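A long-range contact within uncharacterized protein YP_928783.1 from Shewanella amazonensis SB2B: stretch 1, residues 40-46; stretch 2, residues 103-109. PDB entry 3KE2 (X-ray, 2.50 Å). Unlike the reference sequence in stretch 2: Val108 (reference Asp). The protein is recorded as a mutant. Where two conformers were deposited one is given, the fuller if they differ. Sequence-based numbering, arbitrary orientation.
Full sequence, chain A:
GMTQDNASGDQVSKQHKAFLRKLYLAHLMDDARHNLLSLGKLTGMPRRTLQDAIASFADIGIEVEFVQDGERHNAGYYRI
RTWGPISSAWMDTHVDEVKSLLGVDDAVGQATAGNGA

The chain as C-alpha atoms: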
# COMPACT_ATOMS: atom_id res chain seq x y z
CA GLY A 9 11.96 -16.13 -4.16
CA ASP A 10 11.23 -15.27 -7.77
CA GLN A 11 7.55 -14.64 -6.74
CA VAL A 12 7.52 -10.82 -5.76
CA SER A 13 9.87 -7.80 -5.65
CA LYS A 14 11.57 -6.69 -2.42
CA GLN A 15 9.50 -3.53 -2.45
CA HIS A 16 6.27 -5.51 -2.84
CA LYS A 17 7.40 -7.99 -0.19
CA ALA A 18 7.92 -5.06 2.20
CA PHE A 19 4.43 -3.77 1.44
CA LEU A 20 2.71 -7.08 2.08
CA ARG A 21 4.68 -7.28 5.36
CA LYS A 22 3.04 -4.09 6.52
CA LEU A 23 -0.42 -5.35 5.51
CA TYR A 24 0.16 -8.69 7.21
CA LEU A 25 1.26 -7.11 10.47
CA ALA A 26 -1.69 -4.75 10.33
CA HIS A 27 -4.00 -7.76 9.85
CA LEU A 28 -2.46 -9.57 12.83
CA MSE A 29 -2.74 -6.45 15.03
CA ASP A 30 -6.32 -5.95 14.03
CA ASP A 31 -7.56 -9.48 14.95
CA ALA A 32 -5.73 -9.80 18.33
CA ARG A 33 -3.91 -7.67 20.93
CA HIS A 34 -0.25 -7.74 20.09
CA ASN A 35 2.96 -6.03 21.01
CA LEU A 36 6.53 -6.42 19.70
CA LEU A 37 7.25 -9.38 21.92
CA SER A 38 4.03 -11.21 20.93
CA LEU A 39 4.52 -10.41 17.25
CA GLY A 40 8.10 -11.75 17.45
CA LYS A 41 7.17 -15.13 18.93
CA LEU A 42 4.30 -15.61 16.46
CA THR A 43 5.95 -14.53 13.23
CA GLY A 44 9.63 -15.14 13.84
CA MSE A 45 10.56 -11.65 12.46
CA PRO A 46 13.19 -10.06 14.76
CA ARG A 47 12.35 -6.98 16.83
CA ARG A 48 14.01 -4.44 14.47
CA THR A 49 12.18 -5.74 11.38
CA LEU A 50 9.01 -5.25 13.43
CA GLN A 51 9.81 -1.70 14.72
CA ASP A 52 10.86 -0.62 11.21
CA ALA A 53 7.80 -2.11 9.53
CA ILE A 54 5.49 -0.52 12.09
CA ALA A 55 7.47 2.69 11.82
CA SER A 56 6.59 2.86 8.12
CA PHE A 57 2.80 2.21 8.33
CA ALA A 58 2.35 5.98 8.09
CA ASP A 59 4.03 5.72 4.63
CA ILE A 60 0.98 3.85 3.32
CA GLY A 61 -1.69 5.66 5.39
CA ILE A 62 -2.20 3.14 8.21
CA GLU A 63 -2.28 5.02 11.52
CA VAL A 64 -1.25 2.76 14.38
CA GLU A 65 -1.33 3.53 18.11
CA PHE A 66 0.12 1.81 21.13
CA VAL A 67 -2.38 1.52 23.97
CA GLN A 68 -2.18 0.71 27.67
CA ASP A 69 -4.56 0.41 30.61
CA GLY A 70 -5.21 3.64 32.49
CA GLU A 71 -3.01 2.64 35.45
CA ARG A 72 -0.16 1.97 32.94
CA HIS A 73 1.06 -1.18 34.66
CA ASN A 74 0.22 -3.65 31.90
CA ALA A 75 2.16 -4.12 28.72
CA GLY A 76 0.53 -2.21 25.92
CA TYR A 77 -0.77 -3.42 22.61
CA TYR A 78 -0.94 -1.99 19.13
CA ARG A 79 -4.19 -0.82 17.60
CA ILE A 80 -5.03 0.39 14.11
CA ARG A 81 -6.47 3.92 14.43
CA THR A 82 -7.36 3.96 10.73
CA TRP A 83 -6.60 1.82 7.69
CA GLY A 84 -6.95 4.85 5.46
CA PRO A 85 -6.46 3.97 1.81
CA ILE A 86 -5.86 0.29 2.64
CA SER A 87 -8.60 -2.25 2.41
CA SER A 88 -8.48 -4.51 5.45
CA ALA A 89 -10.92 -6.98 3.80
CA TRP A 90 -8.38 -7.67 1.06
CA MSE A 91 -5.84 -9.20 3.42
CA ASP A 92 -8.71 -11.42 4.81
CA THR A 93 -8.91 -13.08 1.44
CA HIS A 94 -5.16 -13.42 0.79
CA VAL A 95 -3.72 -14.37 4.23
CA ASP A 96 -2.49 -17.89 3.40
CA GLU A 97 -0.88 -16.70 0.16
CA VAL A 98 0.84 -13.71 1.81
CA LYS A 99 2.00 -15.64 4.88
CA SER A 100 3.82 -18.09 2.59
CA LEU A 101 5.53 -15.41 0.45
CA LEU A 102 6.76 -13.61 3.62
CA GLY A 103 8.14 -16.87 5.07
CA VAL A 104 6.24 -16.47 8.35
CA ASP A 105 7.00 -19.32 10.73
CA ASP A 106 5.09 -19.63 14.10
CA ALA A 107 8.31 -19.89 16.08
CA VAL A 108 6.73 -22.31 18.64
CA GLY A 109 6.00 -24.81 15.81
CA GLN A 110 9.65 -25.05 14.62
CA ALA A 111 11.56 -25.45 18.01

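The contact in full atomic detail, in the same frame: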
# COMPACT_ATOMS: atom_id res chain seq x y z
N GLY A 40 6.86 -11.05 17.70
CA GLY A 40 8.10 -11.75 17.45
C GLY A 40 7.98 -13.25 17.58
O GLY A 40 8.45 -14.00 16.71
N LYS A 41 7.34 -13.69 18.66
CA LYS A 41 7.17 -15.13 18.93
C LYS A 41 6.26 -15.82 17.93
O LYS A 41 6.48 -16.99 17.59
CB LYS A 41 6.62 -15.34 20.32
CG LYS A 41 7.54 -14.90 21.41
CD LYS A 41 6.83 -15.01 22.75
CE LYS A 41 7.75 -14.79 23.94
NZ LYS A 41 6.98 -14.88 25.22
N LEU A 42 5.25 -15.09 17.45
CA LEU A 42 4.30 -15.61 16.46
C LEU A 42 4.82 -15.65 15.04
O LEU A 42 4.55 -16.59 14.32
CB LEU A 42 3.02 -14.77 16.43
CG LEU A 42 2.01 -15.11 15.31
CD1 LEU A 42 1.50 -16.57 15.41
CD2 LEU A 42 0.87 -14.13 15.34
N THR A 43 5.53 -14.61 14.63
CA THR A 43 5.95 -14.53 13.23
C THR A 43 7.39 -14.89 12.99
O THR A 43 7.75 -15.19 11.86
CB THR A 43 5.79 -13.10 12.67
OG1 THR A 43 6.76 -12.23 13.28
CG2 THR A 43 4.38 -12.57 12.92
N GLY A 44 8.23 -14.84 14.02
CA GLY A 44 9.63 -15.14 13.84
C GLY A 44 10.46 -13.93 13.39
O GLY A 44 11.68 -13.97 13.49
N MSE A 45 9.84 -12.86 12.88
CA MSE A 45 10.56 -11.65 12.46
C MSE A 45 11.28 -11.07 13.70
O MSE A 45 10.69 -11.02 14.78
CB MSE A 45 9.61 -10.59 11.86
CG MSE A 45 8.65 -11.05 10.73
SE MSE A 45 7.41 -9.66 9.99
CE MSE A 45 6.13 -10.82 9.05
N PRO A 46 12.55 -10.63 13.57
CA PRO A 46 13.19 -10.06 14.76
C PRO A 46 12.61 -8.70 15.09
O PRO A 46 11.97 -8.06 14.23
CB PRO A 46 14.66 -9.94 14.35
CG PRO A 46 14.60 -9.67 12.89
CD PRO A 46 13.39 -10.44 12.37
N GLY A 103 7.39 -15.85 4.33
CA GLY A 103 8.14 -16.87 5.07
C GLY A 103 7.84 -16.87 6.57
O GLY A 103 8.71 -17.19 7.39
N VAL A 104 6.60 -16.53 6.94
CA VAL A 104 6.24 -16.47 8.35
C VAL A 104 6.10 -17.88 8.94
O VAL A 104 5.31 -18.73 8.48
CB VAL A 104 4.97 -15.64 8.59
CG1 VAL A 104 4.54 -15.72 10.05
CG2 VAL A 104 5.22 -14.20 8.21
N ASP A 105 6.91 -18.09 9.98
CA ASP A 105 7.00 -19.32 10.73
C ASP A 105 6.53 -19.03 12.16
O ASP A 105 7.09 -18.12 12.79
CB ASP A 105 8.47 -19.80 10.73
CG ASP A 105 8.68 -21.20 11.36
OD1 ASP A 105 8.07 -22.16 10.83
OD2 ASP A 105 9.49 -21.37 12.32
N ASP A 106 5.50 -19.75 12.67
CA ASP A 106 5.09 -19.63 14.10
C ASP A 106 6.23 -20.28 14.84
O ASP A 106 6.34 -21.50 14.88
CB ASP A 106 3.74 -20.29 14.42
CG ASP A 106 3.38 -20.25 15.95
OD1 ASP A 106 4.26 -20.04 16.81
OD2 ASP A 106 2.20 -20.47 16.29
N ALA A 107 7.10 -19.44 15.39
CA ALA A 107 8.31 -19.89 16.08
C ALA A 107 8.13 -21.11 17.02
O ALA A 107 9.02 -21.97 17.09
CB ALA A 107 8.93 -18.68 16.85
N VAL A 108 7.00 -21.19 17.72
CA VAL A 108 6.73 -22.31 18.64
C VAL A 108 6.59 -23.63 17.89
O VAL A 108 6.86 -24.68 18.45
CB VAL A 108 5.46 -22.04 19.55
CG1 VAL A 108 5.12 -23.23 20.41
CG2 VAL A 108 5.67 -20.81 20.42
N GLY A 109 6.16 -23.59 16.62
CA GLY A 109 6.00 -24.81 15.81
C GLY A 109 7.29 -25.43 15.26
O GLY A 109 7.32 -26.62 14.95

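Stretch 1 is the last turn of a helix, residues 40 to 43, followed by a loop; stretch 2 leaves a helix at Gly103, whose positive phi favours glycine, and runs extended to Asp106, the N-cap of a weakly bonded helical turn. By CA position the two stretches are nearest at Leu42 and Asp106, whose CA atoms lie 4.7 Å apart. The carbonyls ending the first helix carry most of the polar contact. Lys41 O accepts one weak hydrogen bond from Ala107 N (3.4 Å, 120° at the hydrogen), and Leu42 O receives a nearly straight CA-H...O contact from Asp106 CA at 3.1 Å. Not every approach is favourable: Thr43 O and Asp105 O, both acceptors, sit 3.1 Å apart without a hydrogen bond. Gly44 closes the helix with positive phi, its N bonded to Gly40 O at 2.8 Å. The backbone angles call for glycine there, because a CB would be jammed against the preceding carbonyl and would also lie 3.3 Å from Asp105 O.

Side chains add a small apolar patch, within a modest total of 330 Å² buried. Val104, the most covered residue, spreads its two methyls: CG1 packs 3.7 Å from Thr43 CA, while CG2 meets the selenomethionine methyl, Met45 CE, at 3.6 Å. The CA-to-CB bond of Met45 points sideways, but its long, flexible chain brings the tip in to Val104. Buried Thr43 combines two roles: its CB lies 3.9 Å from Val104 CG1, and its OG1 accepts from Met45 N at 3.2 Å, steadying the turn after the helix. Ala107 points toward stretch 1, its small CB only 3.1 Å from Lys41 O. Asp106 suits its N-cap position because OD1 accepts from Val108 N at 3.1 Å. Lys41 contributes mainly backbone, its extended side chain leading away.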